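Triphenylmethane reductase (Citrobacter sp., PDB 2JL1) reduces triphenylmethane dyes, a reaction useful in bioremediation, probably with NADPH as the electron donor, and has a Rossmann-type NmrA-like fold. Local coordinates at residues V170-R175 / Q202-D207; A210-E215 / P276-V281. All coordinates share one frame; numbering follows the deposited sequence.

Contact 1. Residues V170-R175 / Q202-D207; sequences VNSVTR and QPWTFD. With NAP (NADP nicotinamide-adenine-dinucleotide phosphate), chain B.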
loop_
_atom_site.group_PDB
_atom_site.type_symbol
_atom_site.label_atom_id
_atom_site.label_comp_id
_atom_site.label_asym_id
_atom_site.label_seq_id
_atom_site.Cartn_x
_atom_site.Cartn_y
_atom_site.Cartn_z
ATOM N N VAL A 170 -16.157 -20.418 -7.882
ATOM C CA VAL A 170 -16.530 -19.018 -7.710
ATOM C C VAL A 170 -17.195 -18.780 -6.347
ATOM O O VAL A 170 -18.261 -19.316 -6.060
ATOM C CB VAL A 170 -17.459 -18.507 -8.861
ATOM C CG1 VAL A 170 -17.664 -16.980 -8.769
ATOM C CG2 VAL A 170 -16.877 -18.851 -10.257
ATOM N N ASN A 171 -16.594 -17.903 -5.554
ATOM C CA ASN A 171 -17.055 -17.597 -4.187
ATOM C C ASN A 171 -17.795 -16.247 -4.143
ATOM O O ASN A 171 -17.912 -15.606 -3.076
ATOM C CB ASN A 171 -15.838 -17.586 -3.254
ATOM C CG ASN A 171 -14.874 -16.456 -3.592
ATOM O OD1 ASN A 171 -15.133 -15.660 -4.527
ATOM N ND2 ASN A 171 -13.774 -16.369 -2.852
ATOM N N SER A 172 -18.310 -15.828 -5.305
ATOM C CA SER A 172 -18.985 -14.530 -5.449
ATOM C C SER A 172 -20.180 -14.333 -4.518
ATOM O O SER A 172 -20.810 -15.290 -4.077
ATOM C CB SER A 172 -19.419 -14.297 -6.901
ATOM O OG SER A 172 -20.498 -15.166 -7.263
ATOM N N VAL A 173 -20.485 -13.089 -4.192
ATOM C CA VAL A 173 -21.735 -12.789 -3.489
ATOM C C VAL A 173 -22.327 -11.530 -4.127
ATOM O O VAL A 173 -21.600 -10.712 -4.689
ATOM C CB VAL A 173 -21.527 -12.590 -1.970
ATOM C CG1 VAL A 173 -21.166 -13.906 -1.258
ATOM C CG2 VAL A 173 -20.453 -11.556 -1.724
ATOM N N THR A 174 -23.639 -11.370 -4.021
ATOM C CA THR A 174 -24.345 -10.245 -4.658
ATOM C C THR A 174 -23.935 -8.897 -4.015
ATOM O O THR A 174 -23.582 -8.833 -2.833
ATOM C CB THR A 174 -25.861 -10.400 -4.593
ATOM O OG1 THR A 174 -26.274 -10.405 -3.229
ATOM C CG2 THR A 174 -26.357 -11.733 -5.280
ATOM N N ARG A 175 -23.977 -7.828 -4.805
ATOM C CA ARG A 175 -23.780 -6.458 -4.288
ATOM C C ARG A 175 -24.723 -6.192 -3.144
ATOM O O ARG A 175 -24.349 -5.533 -2.176
ATOM C CB ARG A 175 -24.096 -5.426 -5.348
ATOM C CG ARG A 175 -22.996 -5.123 -6.269
ATOM C CD ARG A 175 -23.346 -3.876 -7.055
ATOM N NE ARG A 175 -22.493 -3.851 -8.232
ATOM C CZ ARG A 175 -22.866 -4.311 -9.420
ATOM N NH1 ARG A 175 -24.098 -4.770 -9.593
ATOM N NH2 ARG A 175 -22.013 -4.273 -10.432
ATOM N N GLN A 202 -20.751 -21.226 -0.101
ATOM C CA GLN A 202 -21.411 -22.159 -1.018
ATOM C C GLN A 202 -21.041 -21.789 -2.463
ATOM O O GLN A 202 -21.880 -21.311 -3.238
ATOM C CB GLN A 202 -22.930 -22.152 -0.830
ATOM C CG GLN A 202 -23.388 -22.591 0.553
ATOM C CD GLN A 202 -24.890 -22.566 0.666
ATOM O OE1 GLN A 202 -25.497 -21.504 0.915
ATOM N NE2 GLN A 202 -25.510 -23.721 0.440
ATOM N N PRO A 203 -19.785 -22.033 -2.839
ATOM C CA PRO A 203 -19.294 -21.627 -4.163
ATOM C C PRO A 203 -19.916 -22.474 -5.285
ATOM O O PRO A 203 -20.520 -23.523 -5.013
ATOM C CB PRO A 203 -17.776 -21.851 -4.065
ATOM C CG PRO A 203 -17.605 -22.920 -2.975
ATOM C CD PRO A 203 -18.760 -22.740 -2.029
ATOM N N TRP A 204 -19.743 -22.014 -6.518
ATOM C CA TRP A 204 -20.392 -22.607 -7.691
ATOM C C TRP A 204 -19.401 -22.638 -8.851
ATOM O O TRP A 204 -18.300 -22.082 -8.766
ATOM C CB TRP A 204 -21.641 -21.785 -8.058
ATOM C CG TRP A 204 -21.409 -20.262 -8.212
ATOM C CD1 TRP A 204 -21.434 -19.337 -7.219
ATOM C CD2 TRP A 204 -21.188 -19.526 -9.436
ATOM N NE1 TRP A 204 -21.215 -18.082 -7.723
ATOM C CE2 TRP A 204 -21.073 -18.160 -9.083
ATOM C CE3 TRP A 204 -21.084 -19.889 -10.788
ATOM C CZ2 TRP A 204 -20.838 -17.147 -10.032
ATOM C CZ3 TRP A 204 -20.848 -18.894 -11.735
ATOM C CH2 TRP A 204 -20.725 -17.534 -11.357
ATOM N N THR A 205 -19.774 -23.320 -9.922
ATOM C CA THR A 205 -18.951 -23.361 -11.102
ATOM C C THR A 205 -19.864 -22.917 -12.236
ATOM O O THR A 205 -21.111 -22.851 -12.066
ATOM C CB THR A 205 -18.420 -24.791 -11.371
ATOM O OG1 THR A 205 -19.531 -25.689 -11.498
ATOM C CG2 THR A 205 -17.500 -25.269 -10.201
ATOM N N PHE A 206 -19.284 -22.655 -13.395
ATOM C CA PHE A 206 -20.115 -22.272 -14.541
ATOM C C PHE A 206 -20.967 -23.415 -15.101
ATOM O O PHE A 206 -22.072 -23.178 -15.583
ATOM C CB PHE A 206 -19.286 -21.561 -15.604
ATOM C CG PHE A 206 -18.967 -20.151 -15.236
ATOM C CD1 PHE A 206 -17.799 -19.844 -14.545
ATOM C CD2 PHE A 206 -19.874 -19.122 -15.519
ATOM C CE1 PHE A 206 -17.508 -18.534 -14.177
ATOM C CE2 PHE A 206 -19.593 -17.780 -15.126
ATOM C CZ PHE A 206 -18.411 -17.501 -14.449
ATOM N N ASP A 207 -20.470 -24.650 -15.009
ATOM C CA ASP A 207 -21.314 -25.827 -15.239
ATOM C C ASP A 207 -22.604 -25.775 -14.427
ATOM O O ASP A 207 -23.682 -25.996 -14.977
ATOM C CB ASP A 207 -20.561 -27.127 -14.935
ATOM C CG ASP A 207 -19.710 -27.588 -16.089
ATOM O OD1 ASP A 207 -19.633 -26.888 -17.123
ATOM O OD2 ASP A 207 -19.140 -28.687 -15.986
HETATM P PA NAP B . -20.063 1.570 -9.748
HETATM O O1A NAP B . -19.353 1.571 -11.057
HETATM O O2A NAP B . -21.532 1.434 -9.829
HETATM O O5B NAP B . -19.701 2.864 -8.891
HETATM C C5B NAP B . -18.420 3.454 -8.845
HETATM C C4B NAP B . -18.623 4.739 -8.055
HETATM O O4B NAP B . -17.403 5.457 -7.931
HETATM C C3B NAP B . -19.618 5.625 -8.805
HETATM O O3B NAP B . -20.572 6.125 -7.905
HETATM C C2B NAP B . -18.777 6.761 -9.315
HETATM O O2B NAP B . -19.480 7.962 -9.262
HETATM C C1B NAP B . -17.669 6.800 -8.284
HETATM N N9A NAP B . -16.517 7.535 -8.823
HETATM C C8A NAP B . -15.858 7.330 -10.004
HETATM N N7A NAP B . -14.867 8.249 -10.091
HETATM C C5A NAP B . -14.912 9.043 -8.995
HETATM C C6A NAP B . -14.146 10.134 -8.584
HETATM N N6A NAP B . -13.144 10.590 -9.330
HETATM N N1A NAP B . -14.441 10.743 -7.386
HETATM C C2A NAP B . -15.485 10.290 -6.610
HETATM N N3A NAP B . -16.235 9.208 -7.013
HETATM C C4A NAP B . -15.950 8.603 -8.194
HETATM O O3 NAP B . -19.433 0.351 -8.876
HETATM P PN NAP B . -20.142 -0.699 -7.882
HETATM O O1N NAP B . -20.989 0.084 -6.967
HETATM O O2N NAP B . -20.740 -1.800 -8.688
HETATM O O5D NAP B . -18.862 -1.244 -7.007
HETATM C C5D NAP B . -18.189 -0.367 -6.114
HETATM C C4D NAP B . -16.660 -0.457 -6.176
HETATM O O4D NAP B . -16.264 -1.809 -6.016
HETATM C C3D NAP B . -16.091 -0.010 -7.524
HETATM O O3D NAP B . -15.733 1.348 -7.588
HETATM C C2D NAP B . -14.887 -0.906 -7.742
HETATM O O2D NAP B . -13.678 -0.392 -7.224
HETATM C C1D NAP B . -15.231 -2.138 -6.932
HETATM N N1N NAP B . -15.603 -3.212 -7.867
HETATM C C2N NAP B . -15.696 -4.467 -7.354
HETATM C C3N NAP B . -15.991 -5.520 -8.172
HETATM C C7N NAP B . -16.074 -6.883 -7.631
HETATM O O7N NAP B . -16.515 -7.895 -8.532
HETATM N N7N NAP B . -15.691 -7.068 -6.362
HETATM C C4N NAP B . -16.300 -5.293 -9.529
HETATM C C5N NAP B . -16.296 -4.008 -10.013
HETATM C C6N NAP B . -15.887 -2.964 -9.177
HETATM P P2B NAP B . -20.273 8.545 -10.542
HETATM O O1X NAP B . -21.728 8.144 -10.389
HETATM O O2X NAP B . -19.738 7.995 -11.853
HETATM O O3X NAP B . -20.089 10.047 -10.473
#
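Val170 and Trp204 are joined by a single beta bridge and by the packing of valine on the indole. The bridge is an antiparallel hydrogen-bonded pair: Val170 N reaches Trp204 O at 2.9 Å, and Trp204 N returns to Val170 O at 3.1 Å. The valine side chain then works in two directions. Its CB lies over the face of the Trp204 six-membered ring, 3.8 Å from the centroid and 18° off the normal, a CH-pi contact. CG1, anti to the backbone N (chi1 -171°), carries the contact out to the rim, beyond the CE2-CZ2 bond, 3.4 Å from Trp204 CZ2. CG2, the other branch, turns to Phe206 and meets CE1 at 4.0 Å. Phe206 also receives the far rim of the indole, with Trp204 CZ3 above the centre of its ring, so valine, indole and phenyl close on one another. At the indole's polar edge, NE1 donates to Ser172 OG at 3.0 Å, almost in the ring plane; Ser172 OG also bonds to Thr144 OG1, which ties the indole to helix 144-147. The same segment runs on to the cofactor: three residues beyond Ser172, Arg175 NE donates to O2N of the NADP pyrophosphate at 2.7 Å. Thr174 OG1 caps Glu177 N at the start of helix 175-186, to which Arg175 belongs. The contact thus joins the loop between strand 160-163 and helix 175-186 to the approach of helix 206-217, with helix 277-285 packed against Trp204.

Contact 2. Residues A210-E215 / P276-V281; sequences AQILSE and PLKETV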
loop_
_atom_site.group_PDB
_atom_site.type_symbol
_atom_site.label_atom_id
_atom_site.label_comp_id
_atom_site.label_asym_id
_atom_site.label_seq_id
_atom_site.Cartn_x
_atom_site.Cartn_y
_atom_site.Cartn_z
ATOM N N ALA A 210 -24.974 -23.027 -15.607
ATOM C CA ALA A 210 -25.715 -23.425 -16.823
ATOM C C ALA A 210 -26.875 -24.365 -16.471
ATOM O O ALA A 210 -27.967 -24.304 -17.088
ATOM C CB ALA A 210 -24.779 -24.063 -17.851
ATOM N N GLN A 211 -26.655 -25.215 -15.472
ATOM C CA GLN A 211 -27.668 -26.198 -15.045
ATOM C C GLN A 211 -28.787 -25.470 -14.347
ATOM O O GLN A 211 -29.946 -25.740 -14.615
ATOM C CB GLN A 211 -27.071 -27.312 -14.140
ATOM C CG GLN A 211 -28.123 -28.221 -13.437
ATOM C CD GLN A 211 -28.873 -29.167 -14.377
ATOM O OE1 GLN A 211 -28.353 -29.580 -15.420
ATOM N NE2 GLN A 211 -30.114 -29.517 -14.006
ATOM N N ILE A 212 -28.445 -24.518 -13.485
ATOM C CA ILE A 212 -29.444 -23.668 -12.846
ATOM C C ILE A 212 -30.226 -22.827 -13.860
ATOM O O ILE A 212 -31.451 -22.746 -13.766
ATOM C CB ILE A 212 -28.810 -22.758 -11.748
ATOM C CG1 ILE A 212 -28.389 -23.595 -10.526
ATOM C CG2 ILE A 212 -29.764 -21.681 -11.318
ATOM C CD1 ILE A 212 -27.389 -22.866 -9.619
ATOM N N LEU A 213 -29.539 -22.196 -14.818
ATOM C CA LEU A 213 -30.227 -21.442 -15.889
ATOM C C LEU A 213 -31.175 -22.337 -16.708
ATOM O O LEU A 213 -32.289 -21.913 -17.085
ATOM C CB LEU A 213 -29.201 -20.791 -16.814
ATOM C CG LEU A 213 -29.523 -19.653 -17.791
ATOM C CD1 LEU A 213 -30.435 -18.590 -17.185
ATOM C CD2 LEU A 213 -28.195 -19.046 -18.278
ATOM N N SER A 214 -30.717 -23.547 -17.026
ATOM C CA SER A 214 -31.555 -24.573 -17.653
ATOM C C SER A 214 -32.825 -24.886 -16.845
ATOM O O SER A 214 -33.931 -24.906 -17.397
ATOM C CB SER A 214 -30.740 -25.856 -17.838
ATOM O OG SER A 214 -29.669 -25.637 -18.739
ATOM N N GLU A 215 -32.662 -25.105 -15.535
ATOM C CA GLU A 215 -33.780 -25.399 -14.630
ATOM C C GLU A 215 -34.798 -24.273 -14.567
ATOM O O GLU A 215 -35.978 -24.523 -14.726
ATOM C CB GLU A 215 -33.295 -25.729 -13.209
ATOM C CG GLU A 215 -32.758 -27.141 -13.065
ATOM C CD GLU A 215 -31.771 -27.306 -11.915
ATOM O OE1 GLU A 215 -31.680 -26.409 -11.040
ATOM O OE2 GLU A 215 -31.080 -28.352 -11.882
ATOM N N PRO A 276 -29.384 -18.020 -2.225
ATOM C CA PRO A 276 -29.041 -19.105 -3.135
ATOM C C PRO A 276 -28.828 -18.569 -4.550
ATOM O O PRO A 276 -29.560 -17.679 -4.994
ATOM C CB PRO A 276 -30.294 -19.982 -3.100
ATOM C CG PRO A 276 -30.926 -19.692 -1.796
ATOM C CD PRO A 276 -30.701 -18.238 -1.594
ATOM N N LEU A 277 -27.863 -19.131 -5.260
ATOM C CA LEU A 277 -27.584 -18.730 -6.650
ATOM C C LEU A 277 -28.843 -18.785 -7.520
ATOM O O LEU A 277 -29.079 -17.899 -8.348
ATOM C CB LEU A 277 -26.482 -19.614 -7.241
ATOM C CG LEU A 277 -25.913 -19.260 -8.619
ATOM C CD1 LEU A 277 -25.247 -17.845 -8.629
ATOM C CD2 LEU A 277 -24.902 -20.343 -8.957
ATOM N N LYS A 278 -29.657 -19.822 -7.319
ATOM C CA LYS A 278 -30.887 -19.992 -8.115
ATOM C C LYS A 278 -31.846 -18.806 -7.966
ATOM O O LYS A 278 -32.463 -18.390 -8.950
ATOM C CB LYS A 278 -31.608 -21.311 -7.783
ATOM C CG LYS A 278 -32.679 -21.648 -8.824
ATOM C CD LYS A 278 -33.528 -22.866 -8.479
ATOM C CE LYS A 278 -32.705 -24.134 -8.439
ATOM N NZ LYS A 278 -32.055 -24.453 -9.754
ATOM N N GLU A 279 -31.978 -18.279 -6.749
ATOM C CA GLU A 279 -32.799 -17.077 -6.486
ATOM C C GLU A 279 -32.264 -15.849 -7.219
ATOM O O GLU A 279 -33.028 -15.034 -7.734
ATOM C CB GLU A 279 -32.922 -16.810 -4.974
ATOM C CG GLU A 279 -33.675 -15.520 -4.572
ATOM C CD GLU A 279 -35.167 -15.455 -4.987
ATOM O OE1 GLU A 279 -35.733 -16.436 -5.553
ATOM O OE2 GLU A 279 -35.791 -14.393 -4.716
ATOM N N THR A 280 -30.938 -15.729 -7.283
ATOM C CA THR A 280 -30.319 -14.626 -8.017
ATOM C C THR A 280 -30.558 -14.790 -9.514
ATOM O O THR A 280 -30.827 -13.812 -10.208
ATOM C CB THR A 280 -28.799 -14.485 -7.653
ATOM O OG1 THR A 280 -28.681 -14.305 -6.229
ATOM C CG2 THR A 280 -28.179 -13.288 -8.351
ATOM N N VAL A 281 -30.469 -16.023 -10.017
ATOM C CA VAL A 281 -30.752 -16.280 -11.439
ATOM C C VAL A 281 -32.219 -15.911 -11.756
ATOM O O VAL A 281 -32.503 -15.249 -12.764
ATOM C CB VAL A 281 -30.417 -17.748 -11.866
ATOM C CG1 VAL A 281 -30.948 -18.060 -13.262
ATOM C CG2 VAL A 281 -28.892 -18.008 -11.806
#
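On the helix whose Ile212 packs against Lys278 and Val281, Ala210 O is gripped twice: Ser214 N and Ser214 OG reach it from opposite faces of its plane, OG at 2.7 Å. Ser214 OG is held further by Val221 N. Across the interface, Ile212 is the central wedge. Its CD1 touches Leu277 CD2 at 3.6 Å, while CG2 lies between Lys278 and Val281, 3.8 Å from Val281 CG2. Leu213 CD1 meets Val281 CG1 at 4.0 Å with the two side chains roughly perpendicular. Lys278 bends at its last two torsions (chi4 -61°), bringing NZ over Ile212 CG1 to form a salt bridge with Glu215 OE1, whose modelled length is too short to be trusted. The other carboxylate oxygen, Glu215 OE2, accepts from Gln211 NE2 at 2.6 Å on its anti side, 30° out of the carboxylate plane, which would help to fix the carboxylate. The axes of segments 210-215 and 277-281 cross at -55°, 9.9 Å apart at closest approach, close to the angle expected when i, i+4 ridges pack into grooves. Helix 277-285 thereby covers one side of helix 206-217, while Leu213 also touches helix 153-158 and strand 160-163.

In the fold
Contact 1 and contact 2 follow each other along the chain, with helix 206-217 common to both: its first turn belongs to contact 1 and its middle to contact 2. Their centres are 11 Å apart, and they touch directly through Trp204 CG and Leu277 CD2 at 3.6 Å and through Thr174 and Thr280. Helix 277-285 therefore packs on both. Most NADP-binding residues lie in the loops and helix starts that follow strands of the seven-stranded Rossmann sheet, whereas these contacts lie in the part of the chain that also holds the two-stranded sheet of 160-163 and 222-225. Segment 170-175 of contact 1 goes on to the cofactor at Arg175; contact 2 is helix packing farther out.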